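Local coordinates for protein DNA helicase RecQ (Deinococcus radiodurans, PDB 4Q48) that probably couples ATP hydrolysis to the unwinding of duplex DNA while moving along it in the 3'-5' direction, this chain being its catalytic core, at residues L413-E416 with A417-L421; S422-R426 with T427-F431; E444-K447 with V448-Q451; K463-D466 with E467-R471. All coordinates share one frame; numbering follows the deposited sequence.

All four contacts are local and lie in the RQC domain, away from the ADP-binding residues and from the zinc ion held by Cys381, Cys398, Cys401 and Cys404. Interactions 1 and 2 take the start and the end of one helix, 414-426, with centres about 13 Å apart. Interaction 4, at the start of helix 467-479, touches interaction 1. Glu416 OE2 and His465 NE2 are 2.6 Å apart, a probable hydrogen bond, and Met419 SD packs on Trp470 CH2 at 3.8 Å. Interaction 3 is more peripheral, its centre about 23 Å from that of interaction 1. It meets interaction 2 where Gln451 packs on the Phe431 ring.

Interaction 1. Residues L413-E416 with A417-L421; sequences LTRE and AQMAL
Residues Leu413-Glu416 offer their carbonyls to the following turn of the same helix, and four i to i+4 bonds join them to Ala417, Gln418, Met419 and Ala420. The first, from Ala417 N to Leu413 O, is 2.8 Å long and ends on the carbonyl of the N-cap residue. The straightest is that from Met419 N to Arg415 O, with an N-H...O angle of 170°. The side chains add contacts four residues apart. Thr414 and Gln418 meet at an oblique angle, with CG2 of Thr414 4.1 Å from NE2 of Gln418. The hydroxyl of Thr414 is engaged away from this pair, with Asp412 and the backbone N of Leu507. Arg415 and Met419 run alongside each other and point the same way. Arg415 CG stands anti to its backbone N (chi1 179°), and Met419 bends at its last torsion, which brings CE to 3.9 Å from Arg415 CG. The guanidinium group has a long salt bridge to the neighbouring carboxylate, Arg415 NH2 to Glu416 OE2 at 3.9 Å. Glu416 folds at chi2 (78°), and the same OE2 is taken up by His465. The buried Ala417 and Ala420 present small methyl groups to Leu477 of helix 467-479, and Ala417 also touches Ile500 and Leu507. Met419 and Glu416 lie against Trp470. The outer side of the turn thus carries Arg415, while its alanines pack inward. This is the opening of an amphipathic helix, 414-426, in the RQC domain, which has the winged-helix fold in RecQ helicases.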
loop_
_atom_site.group_PDB
_atom_site.type_symbol
_atom_site.label_atom_id
_atom_site.label_comp_id
_atom_site.label_asym_id
_atom_site.label_seq_id
_atom_site.Cartn_x
_atom_site.Cartn_y
_atom_site.Cartn_z
ATOM N N LEU A 413 -12.255 25.567 -4.288
ATOM C CA LEU A 413 -13.622 25.176 -4.024
ATOM C C LEU A 413 -13.783 24.857 -2.541
ATOM O O LEU A 413 -14.657 24.111 -2.150
ATOM C CB LEU A 413 -14.017 23.989 -4.896
ATOM C CG LEU A 413 -14.330 24.379 -6.331
ATOM C CD1 LEU A 413 -14.464 23.153 -7.192
ATOM C CD2 LEU A 413 -15.610 25.163 -6.343
ATOM N N THR A 414 -12.911 25.445 -1.731
ATOM C CA THR A 414 -12.903 25.281 -0.285
ATOM C C THR A 414 -14.252 25.634 0.353
ATOM O O THR A 414 -14.745 24.927 1.217
ATOM C CB THR A 414 -11.799 26.152 0.319
ATOM O OG1 THR A 414 -10.518 25.745 -0.204
ATOM C CG2 THR A 414 -11.835 26.103 1.822
ATOM N N ARG A 415 -14.842 26.735 -0.095
ATOM C CA ARG A 415 -16.112 27.251 0.417
ATOM C C ARG A 415 -17.223 26.241 0.132
ATOM O O ARG A 415 -18.099 25.983 0.969
ATOM C CB ARG A 415 -16.399 28.608 -0.261
ATOM C CG ARG A 415 -17.686 29.352 0.072
ATOM C CD ARG A 415 -17.738 30.750 -0.626
ATOM N NE ARG A 415 -17.658 30.700 -2.104
ATOM C CZ ARG A 415 -16.862 31.477 -2.860
ATOM N NH1 ARG A 415 -16.059 32.391 -2.295
ATOM N NH2 ARG A 415 -16.864 31.344 -4.191
ATOM N N GLU A 416 -17.178 25.661 -1.060
ATOM C CA GLU A 416 -18.180 24.684 -1.468
ATOM C C GLU A 416 -17.968 23.359 -0.729
ATOM O O GLU A 416 -18.934 22.676 -0.365
ATOM C CB GLU A 416 -18.146 24.476 -2.991
ATOM C CG GLU A 416 -18.774 25.608 -3.825
ATOM C CD GLU A 416 -17.885 26.850 -3.979
ATOM O OE1 GLU A 416 -16.738 26.892 -3.459
ATOM O OE2 GLU A 416 -18.350 27.812 -4.627
ATOM N N ALA A 417 -16.704 22.997 -0.523
ATOM C CA ALA A 417 -16.384 21.793 0.223
ATOM C C ALA A 417 -16.966 21.898 1.620
ATOM O O ALA A 417 -17.570 20.940 2.100
ATOM C CB ALA A 417 -14.886 21.547 0.279
ATOM N N GLN A 418 -16.832 23.068 2.250
ATOM C CA GLN A 418 -17.378 23.259 3.602
ATOM C C GLN A 418 -18.908 23.100 3.589
ATOM O O GLN A 418 -19.469 22.346 4.398
ATOM C CB GLN A 418 -17.009 24.620 4.172
ATOM C CG GLN A 418 -15.526 24.906 4.391
ATOM C CD GLN A 418 -15.273 26.390 4.751
ATOM O OE1 GLN A 418 -16.174 27.241 4.653
ATOM N NE2 GLN A 418 -14.061 26.693 5.168
ATOM N N MET A 419 -19.579 23.782 2.657
ATOM C CA MET A 419 -21.024 23.634 2.534
ATOM C C MET A 419 -21.409 22.174 2.416
ATOM O O MET A 419 -22.339 21.700 3.074
ATOM C CB MET A 419 -21.552 24.366 1.339
ATOM C CG MET A 419 -21.774 25.795 1.542
ATOM S SD MET A 419 -22.277 26.515 -0.031
ATOM C CE MET A 419 -21.400 28.087 0.079
ATOM N N ALA A 420 -20.659 21.448 1.604
ATOM C CA ALA A 420 -21.002 20.068 1.347
ATOM C C ALA A 420 -20.785 19.238 2.596
ATOM O O ALA A 420 -21.666 18.478 2.980
ATOM C CB ALA A 420 -20.198 19.520 0.168
ATOM N N LEU A 421 -19.643 19.420 3.251
ATOM C CA LEU A 421 -19.351 18.660 4.467
ATOM C C LEU A 421 -20.394 18.952 5.575
ATOM O O LEU A 421 -20.802 18.043 6.306
ATOM C CB LEU A 421 -17.932 18.952 4.963
ATOM C CG LEU A 421 -16.759 18.495 4.074
ATOM C CD1 LEU A 421 -15.463 19.056 4.594
ATOM C CD2 LEU A 421 -16.613 16.983 3.865
#

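Interaction 2. Residues S422-R426 with T427-F431; sequences SATIR and TGNRF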
loop_
_atom_site.group_PDB
_atom_site.type_symbol
_atom_site.label_atom_id
_atom_site.label_comp_id
_atom_site.label_asym_id
_atom_site.label_seq_id
_atom_site.Cartn_x
_atom_site.Cartn_y
_atom_site.Cartn_z
ATOM N N SER A 422 -20.847 20.197 5.705
ATOM C CA SER A 422 -21.824 20.446 6.753
ATOM C C SER A 422 -23.131 19.769 6.388
ATOM O O SER A 422 -23.780 19.145 7.244
ATOM C CB SER A 422 -22.024 21.927 6.999
ATOM O OG SER A 422 -20.799 22.476 7.446
ATOM N N ALA A 423 -23.467 19.836 5.103
ATOM C CA ALA A 423 -24.732 19.334 4.610
ATOM C C ALA A 423 -24.880 17.865 4.973
ATOM O O ALA A 423 -25.918 17.421 5.479
ATOM C CB ALA A 423 -24.808 19.519 3.109
ATOM N N THR A 424 -23.814 17.115 4.762
ATOM C CA THR A 424 -23.880 15.705 5.018
ATOM C C THR A 424 -23.916 15.478 6.526
ATOM O O THR A 424 -24.532 14.509 6.994
ATOM C CB THR A 424 -22.704 14.959 4.334
ATOM O OG1 THR A 424 -22.570 13.651 4.872
ATOM C CG2 THR A 424 -21.431 15.643 4.570
ATOM N N ILE A 425 -23.357 16.410 7.296
ATOM C CA ILE A 425 -23.356 16.255 8.761
ATOM C C ILE A 425 -24.721 16.572 9.380
ATOM O O ILE A 425 -25.242 15.775 10.150
ATOM C CB ILE A 425 -22.251 17.121 9.445
ATOM C CG1 ILE A 425 -20.875 16.572 9.057
ATOM C CG2 ILE A 425 -22.390 17.103 10.991
ATOM C CD1 ILE A 425 -19.720 17.325 9.644
ATOM N N ARG A 426 -25.335 17.690 9.024
ATOM C CA ARG A 426 -26.606 17.979 9.650
ATOM C C ARG A 426 -27.701 17.018 9.169
ATOM O O ARG A 426 -28.818 17.087 9.650
ATOM C CB ARG A 426 -27.055 19.424 9.441
ATOM C CG ARG A 426 -25.972 20.467 9.522
ATOM C CD ARG A 426 -25.650 20.907 10.966
ATOM N NE ARG A 426 -26.647 20.472 11.943
ATOM C CZ ARG A 426 -26.440 20.464 13.265
ATOM N NH1 ARG A 426 -25.261 20.874 13.754
ATOM N NH2 ARG A 426 -27.400 20.025 14.096
ATOM N N THR A 427 -27.404 16.147 8.213
ATOM C CA THR A 427 -28.356 15.123 7.799
ATOM C C THR A 427 -27.932 13.729 8.263
ATOM O O THR A 427 -28.505 12.737 7.852
ATOM C CB THR A 427 -28.538 15.104 6.256
ATOM O OG1 THR A 427 -27.285 14.794 5.610
ATOM C CG2 THR A 427 -29.059 16.439 5.751
ATOM N N GLY A 428 -26.893 13.623 9.069
ATOM C CA GLY A 428 -26.595 12.336 9.670
ATOM C C GLY A 428 -25.808 11.331 8.831
ATOM O O GLY A 428 -25.956 10.127 9.049
ATOM N N ASN A 429 -24.964 11.797 7.897
ATOM C CA ASN A 429 -23.973 10.929 7.273
ATOM C C ASN A 429 -24.516 9.645 6.673
ATOM O O ASN A 429 -23.971 8.565 6.900
ATOM C CB ASN A 429 -22.924 10.571 8.299
ATOM C CG ASN A 429 -22.230 11.771 8.835
ATOM O OD1 ASN A 429 -21.425 12.367 8.139
ATOM N ND2 ASN A 429 -22.542 12.159 10.074
ATOM N N ARG A 430 -25.591 9.767 5.900
ATOM C CA ARG A 430 -26.319 8.589 5.456
ATOM C C ARG A 430 -26.991 8.754 4.109
ATOM O O ARG A 430 -27.329 7.768 3.458
ATOM C CB ARG A 430 -27.365 8.253 6.501
ATOM C CG ARG A 430 -28.352 9.387 6.659
ATOM C CD ARG A 430 -29.138 9.222 7.925
ATOM N NE ARG A 430 -29.758 7.909 8.010
ATOM C CZ ARG A 430 -30.184 7.391 9.146
ATOM N NH1 ARG A 430 -29.997 8.070 10.279
ATOM N NH2 ARG A 430 -30.746 6.190 9.155
ATOM N N PHE A 431 -27.171 9.989 3.668
ATOM C CA PHE A 431 -27.835 10.212 2.389
ATOM C C PHE A 431 -26.798 10.198 1.276
ATOM O O PHE A 431 -25.588 10.264 1.554
ATOM C CB PHE A 431 -28.642 11.512 2.400
ATOM C CG PHE A 431 -29.845 11.445 3.303
ATOM C CD1 PHE A 431 -31.040 10.907 2.852
ATOM C CD2 PHE A 431 -29.776 11.892 4.614
ATOM C CE1 PHE A 431 -32.146 10.819 3.691
ATOM C CE2 PHE A 431 -30.878 11.811 5.447
ATOM C CZ PHE A 431 -32.066 11.278 4.984
#
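Thr427 folds back on Ala423 and Thr424 where a Schellman motif ends helix 414-426. Its CB lies 3.6 Å from Ala423 O. With OG1 set between the backbone N and the carbonyl carbon (chi1 62°), the hydroxyl faces two helix carbonyls, Ala423 O at 3.0 Å and Thr424 O at 3.1 Å. The methyl CG2 also lies by Ala423 O, and the side chain touches Leu436, His453 and Leu456. A valine here would probably cost the helix end its hydroxyl, leaving Ala423 O with little but the weak bond from Thr427 N, while Thr424 O would keep Asn429 N. Gly428, with positive phi (82°), is the C-prime residue of the motif. Its N bonds to Ile425 O at 2.9 Å, and the donor stands above the carbonyl plane. The chain then turns again, and Asn429 N reaches back to Thr424 O, also at 2.9 Å, closing the longer loop of the motif. The side chains of Thr424 and Asn429 cross at about a right angle, with OD1 of Asn429 3.7 Å from OG1 of Thr424. That amide oxygen accepts its hydrogen bond from the backbone N of Ala493.

Interaction 3. Residues E444-K447 with V448-Q451; sequences ETDK and VLAQ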
loop_
_atom_site.group_PDB
_atom_site.type_symbol
_atom_site.label_atom_id
_atom_site.label_comp_id
_atom_site.label_asym_id
_atom_site.label_seq_id
_atom_site.Cartn_x
_atom_site.Cartn_y
_atom_site.Cartn_z
ATOM N N GLU A 444 -37.199 20.942 -3.375
ATOM C CA GLU A 444 -38.136 20.216 -2.529
ATOM C C GLU A 444 -38.582 18.918 -3.188
ATOM O O GLU A 444 -39.755 18.748 -3.517
ATOM C CB GLU A 444 -39.345 21.084 -2.164
ATOM C CG GLU A 444 -38.977 22.519 -1.754
ATOM C CD GLU A 444 -39.894 23.079 -0.667
ATOM O OE1 GLU A 444 -40.562 22.276 0.021
ATOM O OE2 GLU A 444 -39.928 24.313 -0.480
ATOM N N THR A 445 -37.628 18.000 -3.361
ATOM C CA THR A 445 -37.941 16.654 -3.807
ATOM C C THR A 445 -38.750 16.058 -2.679
ATOM O O THR A 445 -38.792 16.603 -1.581
ATOM C CB THR A 445 -36.693 15.782 -4.058
ATOM O OG1 THR A 445 -35.646 16.570 -4.621
ATOM C CG2 THR A 445 -37.022 14.610 -4.991
ATOM N N ASP A 446 -39.365 14.917 -2.906
ATOM C CA ASP A 446 -40.270 14.433 -1.893
ATOM C C ASP A 446 -39.488 13.619 -0.890
ATOM O O ASP A 446 -39.864 13.554 0.290
ATOM C CB ASP A 446 -41.399 13.639 -2.548
ATOM C CG ASP A 446 -42.312 14.526 -3.407
ATOM O OD1 ASP A 446 -42.297 15.773 -3.229
ATOM O OD2 ASP A 446 -43.021 13.971 -4.279
ATOM N N LYS A 447 -38.383 13.029 -1.360
ATOM C CA LYS A 447 -37.386 12.405 -0.472
ATOM C C LYS A 447 -36.933 13.447 0.549
ATOM O O LYS A 447 -36.743 13.140 1.731
ATOM C CB LYS A 447 -36.193 11.860 -1.260
ATOM C CG LYS A 447 -36.002 12.590 -2.579
ATOM C CD LYS A 447 -34.576 12.536 -3.183
ATOM C CE LYS A 447 -34.223 11.171 -3.791
ATOM N NZ LYS A 447 -32.858 11.167 -4.407
ATOM N N VAL A 448 -36.753 14.679 0.073
ATOM C CA VAL A 448 -36.381 15.776 0.952
ATOM C C VAL A 448 -37.496 16.055 1.973
ATOM O O VAL A 448 -37.256 16.031 3.180
ATOM C CB VAL A 448 -36.065 17.067 0.149
ATOM C CG1 VAL A 448 -36.115 18.310 1.046
ATOM C CG2 VAL A 448 -34.729 16.951 -0.541
ATOM N N LEU A 449 -38.721 16.247 1.490
ATOM C CA LEU A 449 -39.851 16.621 2.340
ATOM C C LEU A 449 -40.113 15.513 3.366
ATOM O O LEU A 449 -40.418 15.784 4.534
ATOM C CB LEU A 449 -41.090 16.874 1.475
ATOM C CG LEU A 449 -40.965 18.071 0.509
ATOM C CD1 LEU A 449 -42.133 18.182 -0.484
ATOM C CD2 LEU A 449 -40.786 19.382 1.243
ATOM N N ALA A 450 -39.959 14.266 2.928
ATOM C CA ALA A 450 -40.098 13.113 3.815
ATOM C C ALA A 450 -39.172 13.125 5.053
ATOM O O ALA A 450 -39.507 12.524 6.083
ATOM C CB ALA A 450 -39.870 11.835 3.018
ATOM N N GLN A 451 -38.007 13.771 4.947
ATOM C CA GLN A 451 -37.031 13.807 6.050
ATOM C C GLN A 451 -36.997 15.172 6.757
ATOM O O GLN A 451 -36.289 15.347 7.760
ATOM C CB GLN A 451 -35.632 13.435 5.549
ATOM C CG GLN A 451 -35.523 12.096 4.850
ATOM C CD GLN A 451 -35.387 10.943 5.821
ATOM O OE1 GLN A 451 -35.147 11.150 7.006
ATOM N NE2 GLN A 451 -35.539 9.718 5.322
#
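Thr445 and Asp446 supply the carbonyls that start the short helix 446-451, and Leu449 and Ala450 supply the N-H groups. Leu449 N bonds to Thr445 O at 3.1 Å, and Ala450 N bonds to Asp446 O at 2.7 Å. Both are fairly straight, with N-H...O angles of 158° and 161°. The next N-H, that of Gln451, goes to an i to i+3 partner, Val448 O, at 3.0 Å. Thr445 holds the N-cap position, but its hydroxyl makes no capping bond. Its OG1 forms a weak hydrogen bond with Asp438 instead, a weak link to helix 433-441. The acidic groups of Glu444 and Asp446 meet carbon across this contact. They cross Leu449 obliquely, one at each methyl. Leu449 CD2 lies beside the Glu444 side chain, 4.1 Å from its CB, and CD1 lies 3.7 Å from Asp446 OD1. Two negative charges near the N-terminal end of a helix would probably be favourable to its dipole. Val448 is the buried residue of the turn. Its CG2, anti to the carbonyl carbon, sits 4.2 Å from Thr445 CB, and the side chain packs on His435, Asp438 and Phe459. Lys447 also lies on His435 and Asp438. The arrangement is that of a short surface helix with its N-cap, resting on helix 433-441 of the RQC winged-helix domain through Val448 and Lys447.

Interaction 4. Residues K463-D466 with E467-R471; sequences KEHD and EKLWR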
loop_
_atom_site.group_PDB
_atom_site.type_symbol
_atom_site.label_atom_id
_atom_site.label_comp_id
_atom_site.label_asym_id
_atom_site.label_seq_id
_atom_site.Cartn_x
_atom_site.Cartn_y
_atom_site.Cartn_z
ATOM N N LYS A 463 -27.607 27.213 -3.672
ATOM C CA LYS A 463 -28.443 27.431 -4.861
ATOM C C LYS A 463 -27.653 28.151 -5.957
ATOM O O LYS A 463 -28.013 28.123 -7.131
ATOM C CB LYS A 463 -29.708 28.234 -4.498
ATOM C CG LYS A 463 -29.402 29.614 -3.928
ATOM C CD LYS A 463 -30.652 30.452 -3.696
ATOM C CE LYS A 463 -30.286 31.937 -3.552
ATOM N NZ LYS A 463 -31.481 32.847 -3.576
ATOM N N GLU A 464 -26.532 28.723 -5.540
ATOM C CA GLU A 464 -25.570 29.425 -6.380
ATOM C C GLU A 464 -25.027 28.602 -7.557
ATOM O O GLU A 464 -24.780 29.135 -8.639
ATOM C CB GLU A 464 -24.418 29.858 -5.475
ATOM C CG GLU A 464 -23.181 30.374 -6.166
ATOM C CD GLU A 464 -22.049 30.578 -5.177
ATOM O OE1 GLU A 464 -22.254 30.242 -3.982
ATOM O OE2 GLU A 464 -20.957 31.033 -5.602
ATOM N N HIS A 465 -24.833 27.306 -7.327
ATOM C CA HIS A 465 -24.219 26.396 -8.291
ATOM C C HIS A 465 -25.270 25.490 -8.857
ATOM O O HIS A 465 -26.398 25.470 -8.373
ATOM C CB HIS A 465 -23.123 25.550 -7.641
ATOM C CG HIS A 465 -21.932 26.338 -7.192
ATOM N ND1 HIS A 465 -20.933 26.731 -8.059
ATOM C CD2 HIS A 465 -21.603 26.847 -5.982
ATOM C CE1 HIS A 465 -20.025 27.425 -7.395
ATOM N NE2 HIS A 465 -20.412 27.516 -6.135
ATOM N N ASP A 466 -24.926 24.782 -9.922
ATOM C CA ASP A 466 -25.859 23.821 -10.494
ATOM C C ASP A 466 -25.551 22.399 -10.053
ATOM O O ASP A 466 -24.558 22.149 -9.362
ATOM C CB ASP A 466 -25.875 23.934 -12.017
ATOM C CG ASP A 466 -24.491 23.945 -12.621
ATOM O OD1 ASP A 466 -23.584 23.274 -12.078
ATOM O OD2 ASP A 466 -24.311 24.662 -13.637
ATOM N N GLU A 467 -26.394 21.469 -10.481
ATOM C CA GLU A 467 -26.271 20.079 -10.080
ATOM C C GLU A 467 -24.919 19.462 -10.385
ATOM O O GLU A 467 -24.465 18.580 -9.659
ATOM C CB GLU A 467 -27.350 19.248 -10.760
ATOM C CG GLU A 467 -27.299 17.804 -10.369
ATOM C CD GLU A 467 -28.500 17.034 -10.841
ATOM O OE1 GLU A 467 -29.595 17.639 -10.925
ATOM O OE2 GLU A 467 -28.355 15.812 -11.079
ATOM N N LYS A 468 -24.280 19.914 -11.464
ATOM C CA LYS A 468 -23.069 19.244 -11.946
ATOM C C LYS A 468 -21.843 19.525 -11.062
ATOM O O LYS A 468 -21.003 18.648 -10.837
ATOM C CB LYS A 468 -22.786 19.635 -13.415
ATOM C CG LYS A 468 -22.118 21.001 -13.646
ATOM C CD LYS A 468 -21.848 21.283 -15.129
ATOM C CE LYS A 468 -20.390 20.986 -15.496
ATOM N NZ LYS A 468 -20.017 21.381 -16.905
ATOM N N LEU A 469 -21.757 20.742 -10.555
ATOM C CA LEU A 469 -20.634 21.149 -9.737
ATOM C C LEU A 469 -20.607 20.425 -8.384
ATOM O O LEU A 469 -19.537 20.030 -7.885
ATOM C CB LEU A 469 -20.713 22.646 -9.499
ATOM C CG LEU A 469 -19.548 23.219 -8.730
ATOM C CD1 LEU A 469 -19.043 24.425 -9.459
ATOM C CD2 LEU A 469 -20.010 23.569 -7.334
ATOM N N TRP A 470 -21.786 20.271 -7.787
ATOM C CA TRP A 470 -21.876 19.661 -6.488
ATOM C C TRP A 470 -21.466 18.228 -6.564
ATOM O O TRP A 470 -20.711 17.766 -5.715
ATOM C CB TRP A 470 -23.281 19.787 -5.926
ATOM C CG TRP A 470 -23.543 21.153 -5.452
ATOM C CD1 TRP A 470 -24.491 22.022 -5.915
ATOM C CD2 TRP A 470 -22.834 21.840 -4.425
ATOM N NE1 TRP A 470 -24.409 23.216 -5.240
ATOM C CE2 TRP A 470 -23.397 23.127 -4.315
ATOM C CE3 TRP A 470 -21.775 21.496 -3.585
ATOM C CZ2 TRP A 470 -22.933 24.074 -3.387
ATOM C CZ3 TRP A 470 -21.306 22.443 -2.667
ATOM C CH2 TRP A 470 -21.885 23.711 -2.576
ATOM N N ARG A 471 -21.932 17.534 -7.597
ATOM C CA ARG A 471 -21.641 16.115 -7.740
ATOM C C ARG A 471 -20.143 15.968 -7.881
ATOM O O ARG A 471 -19.535 15.009 -7.363
ATOM C CB ARG A 471 -22.360 15.510 -8.943
ATOM C CG ARG A 471 -23.860 15.330 -8.766
ATOM C CD ARG A 471 -24.221 14.530 -7.512
ATOM N NE ARG A 471 -24.063 13.092 -7.685
ATOM C CZ ARG A 471 -25.013 12.297 -8.172
ATOM N NH1 ARG A 471 -26.183 12.818 -8.543
ATOM N NH2 ARG A 471 -24.792 10.983 -8.292
#
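His465 and Asp466 form the N-terminal cap of helix 467-479 with Leu469 and Trp470, a surface contact in the RQC winged-helix domain. Asp466 is the N-cap residue. Its CG sits between the backbone N and the carbonyl carbon (chi1 49°), and OD1 accepts a weak capping bond from Leu469 N at 3.5 Å. The same N-H also makes a weak bond to Asp466 O. The carboxylate runs alongside the aliphatic part of Lys468, whose amine NZ stays 6.3 Å from OD1. His465, just before the cap, and Trp470, four residues after it, hold the positions of a hydrophobic staple, here with two rings. They form an offset edge-to-face pair, the imidazole edge toward the face of the indole six-membered ring. The planes stand at 84°, and the ring centroids are 5.6 Å apart. Leu469 covers one face of the imidazole by a CH-pi contact, with CD2 3.6 Å from the His465 ring centroid. The opposite face has Glu464 CG over its rim. Glu416 of helix 414-426 takes His465 NE2 and so helps fix the rotation of the ring. Cut back to an alanine, position 465 would probably leave the Glu416 carboxylate without its imidazole partner and take the ring away from the indole and from Leu469 CD2. Trp470 NE1 bonds to Gly462 O and lies 3.6 Å from His465 CB.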